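Local structure of coat protein (Sulfolobus turreted icosahedral virus, 2BBD) at residues 117-129 against 170-183. The protein probably builds the icosahedral capsid of an archaeal virus as its major coat protein, with a fold that suggests common ancestry with bacterial and eukaryotic virus capsids. Numbering follows the deposited sequence.
Sequences EFDLARFPATMVQ and LGADGEMPLATVLP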
loop_
_atom_site.group_PDB
_atom_site.type_symbol
_atom_site.label_atom_id
_atom_site.label_comp_id
_atom_site.label_asym_id
_atom_site.label_seq_id
_atom_site.Cartn_x
_atom_site.Cartn_y
_atom_site.Cartn_z
ATOM N N GLU A 117 -3.369 4.840 -5.717
ATOM C CA GLU A 117 -4.443 5.531 -5.019
ATOM C C GLU A 117 -4.311 5.318 -3.528
ATOM O O GLU A 117 -3.833 4.273 -3.077
ATOM C CB GLU A 117 -5.818 5.037 -5.469
ATOM C CG GLU A 117 -6.141 5.341 -6.909
ATOM C CD GLU A 117 -7.620 5.201 -7.224
ATOM O OE1 GLU A 117 -8.247 4.217 -6.762
ATOM O OE2 GLU A 117 -8.151 6.073 -7.947
ATOM N N PHE A 118 -4.723 6.329 -2.772
ATOM C CA PHE A 118 -4.682 6.288 -1.324
ATOM C C PHE A 118 -6.122 6.416 -0.837
ATOM O O PHE A 118 -6.800 7.416 -1.090
ATOM C CB PHE A 118 -3.841 7.445 -0.763
ATOM C CG PHE A 118 -2.426 7.474 -1.275
ATOM C CD1 PHE A 118 -2.146 7.906 -2.567
ATOM C CD2 PHE A 118 -1.380 7.018 -0.481
ATOM C CE1 PHE A 118 -0.840 7.880 -3.069
ATOM C CE2 PHE A 118 -0.076 6.984 -0.961
ATOM C CZ PHE A 118 0.196 7.415 -2.262
ATOM N N ASP A 119 -6.596 5.382 -0.162
ATOM C CA ASP A 119 -7.943 5.395 0.368
ATOM C C ASP A 119 -7.844 6.017 1.758
ATOM O O ASP A 119 -7.172 5.488 2.632
ATOM C CB ASP A 119 -8.480 3.965 0.431
ATOM C CG ASP A 119 -9.911 3.893 0.928
ATOM O OD1 ASP A 119 -10.488 2.790 0.852
ATOM O OD2 ASP A 119 -10.457 4.918 1.398
ATOM N N LEU A 120 -8.487 7.165 1.945
ATOM C CA LEU A 120 -8.464 7.844 3.235
ATOM C C LEU A 120 -9.788 7.705 3.968
ATOM O O LEU A 120 -10.085 8.510 4.844
ATOM C CB LEU A 120 -8.163 9.336 3.067
ATOM C CG LEU A 120 -6.737 9.778 2.731
ATOM C CD1 LEU A 120 -6.382 9.358 1.322
ATOM C CD2 LEU A 120 -6.636 11.287 2.877
ATOM N N ALA A 121 -10.578 6.696 3.611
ATOM C CA ALA A 121 -11.880 6.500 4.243
ATOM C C ALA A 121 -12.631 7.818 4.037
ATOM O O ALA A 121 -12.962 8.175 2.902
ATOM C CB ALA A 121 -11.698 6.195 5.730
ATOM N N ARG A 122 -12.917 8.535 5.115
ATOM C CA ARG A 122 -13.565 9.837 4.972
ATOM C C ARG A 122 -12.878 10.763 5.959
ATOM O O ARG A 122 -13.408 11.089 7.012
ATOM C CB ARG A 122 -15.069 9.762 5.243
ATOM C CG ARG A 122 -15.821 10.877 4.532
ATOM C CD ARG A 122 -17.310 10.845 4.802
ATOM N NE ARG A 122 -17.607 11.083 6.209
ATOM C CZ ARG A 122 -18.837 11.246 6.687
ATOM N NH1 ARG A 122 -19.885 11.197 5.866
ATOM N NH2 ARG A 122 -19.019 11.463 7.984
ATOM N N PHE A 123 -11.663 11.158 5.592
ATOM C CA PHE A 123 -10.800 12.013 6.394
ATOM C C PHE A 123 -11.332 13.437 6.559
ATOM O O PHE A 123 -11.645 14.111 5.578
ATOM C CB PHE A 123 -9.418 12.045 5.741
ATOM C CG PHE A 123 -8.344 12.591 6.616
ATOM C CD1 PHE A 123 -7.871 11.858 7.695
ATOM C CD2 PHE A 123 -7.794 13.846 6.359
ATOM C CE1 PHE A 123 -6.858 12.366 8.517
ATOM C CE2 PHE A 123 -6.781 14.364 7.170
ATOM C CZ PHE A 123 -6.311 13.622 8.251
ATOM N N PRO A 124 -11.441 13.911 7.812
ATOM C CA PRO A 124 -11.939 15.261 8.111
ATOM C C PRO A 124 -10.838 16.299 7.859
ATOM O O PRO A 124 -10.345 16.959 8.786
ATOM C CB PRO A 124 -12.331 15.152 9.579
ATOM C CG PRO A 124 -11.257 14.243 10.130
ATOM C CD PRO A 124 -11.108 13.175 9.049
ATOM N N ALA A 125 -10.464 16.435 6.592
ATOM C CA ALA A 125 -9.391 17.331 6.182
ATOM C C ALA A 125 -9.567 18.786 6.598
ATOM O O ALA A 125 -8.592 19.466 6.895
ATOM C CB ALA A 125 -9.197 17.237 4.676
ATOM N N THR A 126 -10.804 19.264 6.623
ATOM C CA THR A 126 -11.065 20.647 7.003
ATOM C C THR A 126 -10.843 20.892 8.497
ATOM O O THR A 126 -10.895 22.026 8.959
ATOM C CB THR A 126 -12.503 21.055 6.639
ATOM O OG1 THR A 126 -13.430 20.186 7.301
ATOM C CG2 THR A 126 -12.717 20.959 5.135
HETATM N N MSE A 127 -10.568 19.832 9.249
HETATM C CA MSE A 127 -10.362 19.968 10.683
HETATM C C MSE A 127 -8.921 19.756 11.132
HETATM O O MSE A 127 -8.607 19.873 12.321
HETATM C CB MSE A 127 -11.298 19.006 11.420
HETATM C CG MSE A 127 -12.769 19.356 11.218
HETATM SE SE MSE A 127 -14.014 18.217 12.169
HETATM C CE MSE A 127 -13.723 18.893 13.966
ATOM N N VAL A 128 -8.041 19.461 10.181
ATOM C CA VAL A 128 -6.636 19.233 10.504
ATOM C C VAL A 128 -5.745 20.222 9.755
ATOM O O VAL A 128 -6.213 20.960 8.890
ATOM C CB VAL A 128 -6.191 17.792 10.133
ATOM C CG1 VAL A 128 -7.118 16.765 10.778
ATOM C CG2 VAL A 128 -6.174 17.629 8.623
ATOM N N GLN A 129 -4.459 20.211 10.089
ATOM C CA GLN A 129 -3.486 21.099 9.471
ATOM C C GLN A 129 -2.406 20.355 8.702
ATOM O O GLN A 129 -2.052 19.227 9.031
ATOM C CB GLN A 129 -2.788 21.949 10.543
ATOM C CG GLN A 129 -3.710 22.854 11.345
ATOM C CD GLN A 129 -3.933 24.193 10.676
ATOM O OE1 GLN A 129 -4.206 24.265 9.474
ATOM N NE2 GLN A 129 -3.822 25.269 11.456
ATOM N N LEU A 170 -18.778 15.308 17.369
ATOM C CA LEU A 170 -17.340 15.200 17.544
ATOM C C LEU A 170 -16.980 14.291 18.707
ATOM O O LEU A 170 -17.828 13.948 19.528
ATOM C CB LEU A 170 -16.759 16.591 17.794
ATOM C CG LEU A 170 -16.505 17.522 16.607
ATOM C CD1 LEU A 170 -17.480 17.270 15.486
ATOM C CD2 LEU A 170 -16.589 18.952 17.094
ATOM N N GLY A 171 -15.712 13.906 18.772
ATOM C CA GLY A 171 -15.256 13.052 19.849
ATOM C C GLY A 171 -14.875 13.879 21.064
ATOM O O GLY A 171 -14.794 15.106 20.993
ATOM N N ALA A 172 -14.621 13.193 22.172
ATOM C CA ALA A 172 -14.268 13.821 23.439
ATOM C C ALA A 172 -13.351 15.030 23.371
ATOM O O ALA A 172 -13.564 16.004 24.091
ATOM C CB ALA A 172 -13.666 12.780 24.378
ATOM N N ASP A 173 -12.329 14.981 22.522
ATOM C CA ASP A 173 -11.392 16.096 22.431
ATOM C C ASP A 173 -11.774 17.153 21.409
ATOM O O ASP A 173 -11.016 18.091 21.168
ATOM C CB ASP A 173 -9.975 15.584 22.147
ATOM C CG ASP A 173 -9.856 14.871 20.809
ATOM O OD1 ASP A 173 -8.732 14.425 20.489
ATOM O OD2 ASP A 173 -10.863 14.752 20.079
ATOM N N GLY A 174 -12.949 16.995 20.809
ATOM C CA GLY A 174 -13.419 17.956 19.824
ATOM C C GLY A 174 -12.556 18.159 18.585
ATOM O O GLY A 174 -12.806 19.073 17.805
ATOM N N GLU A 175 -11.551 17.310 18.390
ATOM C CA GLU A 175 -10.667 17.433 17.231
ATOM C C GLU A 175 -11.256 16.928 15.912
ATOM O O GLU A 175 -11.142 17.596 14.886
ATOM C CB GLU A 175 -9.344 16.720 17.509
ATOM C CG GLU A 175 -8.586 17.314 18.687
ATOM C CD GLU A 175 -7.183 16.747 18.843
ATOM O OE1 GLU A 175 -6.516 17.099 19.844
ATOM O OE2 GLU A 175 -6.741 15.961 17.976
HETATM N N MSE A 176 -11.888 15.759 15.934
HETATM C CA MSE A 176 -12.472 15.193 14.720
HETATM C C MSE A 176 -13.842 14.589 14.974
HETATM O O MSE A 176 -14.253 14.415 16.119
HETATM C CB MSE A 176 -11.590 14.075 14.159
HETATM C CG MSE A 176 -10.125 14.394 13.981
HETATM SE SE MSE A 176 -9.235 12.806 13.239
HETATM C CE MSE A 176 -7.843 13.684 12.201
ATOM N N PRO A 177 -14.570 14.252 13.895
ATOM C CA PRO A 177 -15.892 13.655 14.084
ATOM C C PRO A 177 -15.741 12.357 14.877
ATOM O O PRO A 177 -14.717 11.668 14.772
ATOM C CB PRO A 177 -16.368 13.408 12.654
ATOM C CG PRO A 177 -15.724 14.522 11.894
ATOM C CD PRO A 177 -14.329 14.566 12.475
ATOM N N LEU A 178 -16.755 12.035 15.677
ATOM C CA LEU A 178 -16.752 10.823 16.490
ATOM C C LEU A 178 -16.632 9.566 15.630
ATOM O O LEU A 178 -15.876 8.657 15.961
ATOM C CB LEU A 178 -18.042 10.744 17.316
ATOM C CG LEU A 178 -18.201 9.559 18.273
ATOM C CD1 LEU A 178 -17.242 9.723 19.450
ATOM C CD2 LEU A 178 -19.646 9.496 18.775
ATOM N N ALA A 179 -17.385 9.525 14.532
ATOM C CA ALA A 179 -17.394 8.376 13.626
ATOM C C ALA A 179 -16.217 8.345 12.649
ATOM O O ALA A 179 -16.348 7.863 11.520
ATOM C CB ALA A 179 -18.708 8.351 12.840
ATOM N N THR A 180 -15.065 8.840 13.082
ATOM C CA THR A 180 -13.899 8.873 12.217
ATOM C C THR A 180 -13.081 7.578 12.171
ATOM O O THR A 180 -12.711 7.019 13.205
ATOM C CB THR A 180 -12.947 10.028 12.615
ATOM O OG1 THR A 180 -13.571 11.286 12.320
ATOM C CG2 THR A 180 -11.620 9.926 11.848
ATOM N N VAL A 181 -12.810 7.120 10.952
ATOM C CA VAL A 181 -11.987 5.944 10.725
ATOM C C VAL A 181 -10.729 6.449 10.015
ATOM O O VAL A 181 -10.802 6.966 8.900
ATOM C CB VAL A 181 -12.687 4.900 9.817
ATOM C CG1 VAL A 181 -11.762 3.713 9.590
ATOM C CG2 VAL A 181 -13.987 4.434 10.457
ATOM N N LEU A 182 -9.584 6.308 10.671
ATOM C CA LEU A 182 -8.307 6.749 10.113
ATOM C C LEU A 182 -7.481 5.600 9.536
ATOM O O LEU A 182 -7.100 4.679 10.255
ATOM C CB LEU A 182 -7.464 7.436 11.190
ATOM C CG LEU A 182 -7.999 8.719 11.824
ATOM C CD1 LEU A 182 -7.007 9.223 12.865
ATOM C CD2 LEU A 182 -8.223 9.762 10.741
ATOM N N PRO A 183 -7.195 5.640 8.227
ATOM C CA PRO A 183 -6.396 4.561 7.649
ATOM C C PRO A 183 -4.978 4.616 8.212
ATOM O O PRO A 183 -4.468 5.694 8.517
ATOM C CB PRO A 183 -6.451 4.857 6.151
ATOM C CG PRO A 183 -6.583 6.355 6.112
ATOM C CD PRO A 183 -7.597 6.611 7.196
HETATM O O HOH W 1 -10.152 9.236 7.632
HETATM O O HOH W 2 -14.362 11.927 9.827
HETATM O O HOH W 3 -13.538 8.387 8.554
#
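Pro124 lies against two residues of 170-183: its CB meets Pro177 CD at 3.6 Å, the two rings crossing at a slant, and its CG meets Met176 SE at 4.0 Å, with the selenoether chain crossing the ring at about a right angle. Rigid prolines suit this place, giving compact apolar surfaces to segments that share no direct hydrogen bond; Pro124 also centres an inverse gamma turn. Selenomethionine Met127 lays SE alongside Pro177 CD, 3.7 Å away, the two side chains running antiparallel, and its bend at chi3 (74°) brings CE near Glu175 O. The flexible chain of Met176, also selenomethionine, carries its CE to Val128 CG1, a tight 3.5 Å. Phe123, with CG anti to the backbone N (chi1 -165°), offers a flat ring edge to the branched methyl Leu182 CD2, 3.7 Å from CE1, both packing beside Tyr68. Farther along, Pro183 CG packs on Leu120 CA. Ordered waters bridge polar atoms of the two segments: water 1 donates to Leu120 O and Val181 O, while water 2 links Arg122 O to Thr180 OG1, whose hydroxyl donates to Pro177 O at 2.7 Å within the turn 177-180. An Asx turn, Asp119 OD2 accepting from Ala121 N, braces the corner at 121-122. The contact joins the end of strand 108-123 and the turn after it to the loop and first residues of strand 182-193, linking two sheets of the double jelly roll of the PRD1-adenovirus lineage.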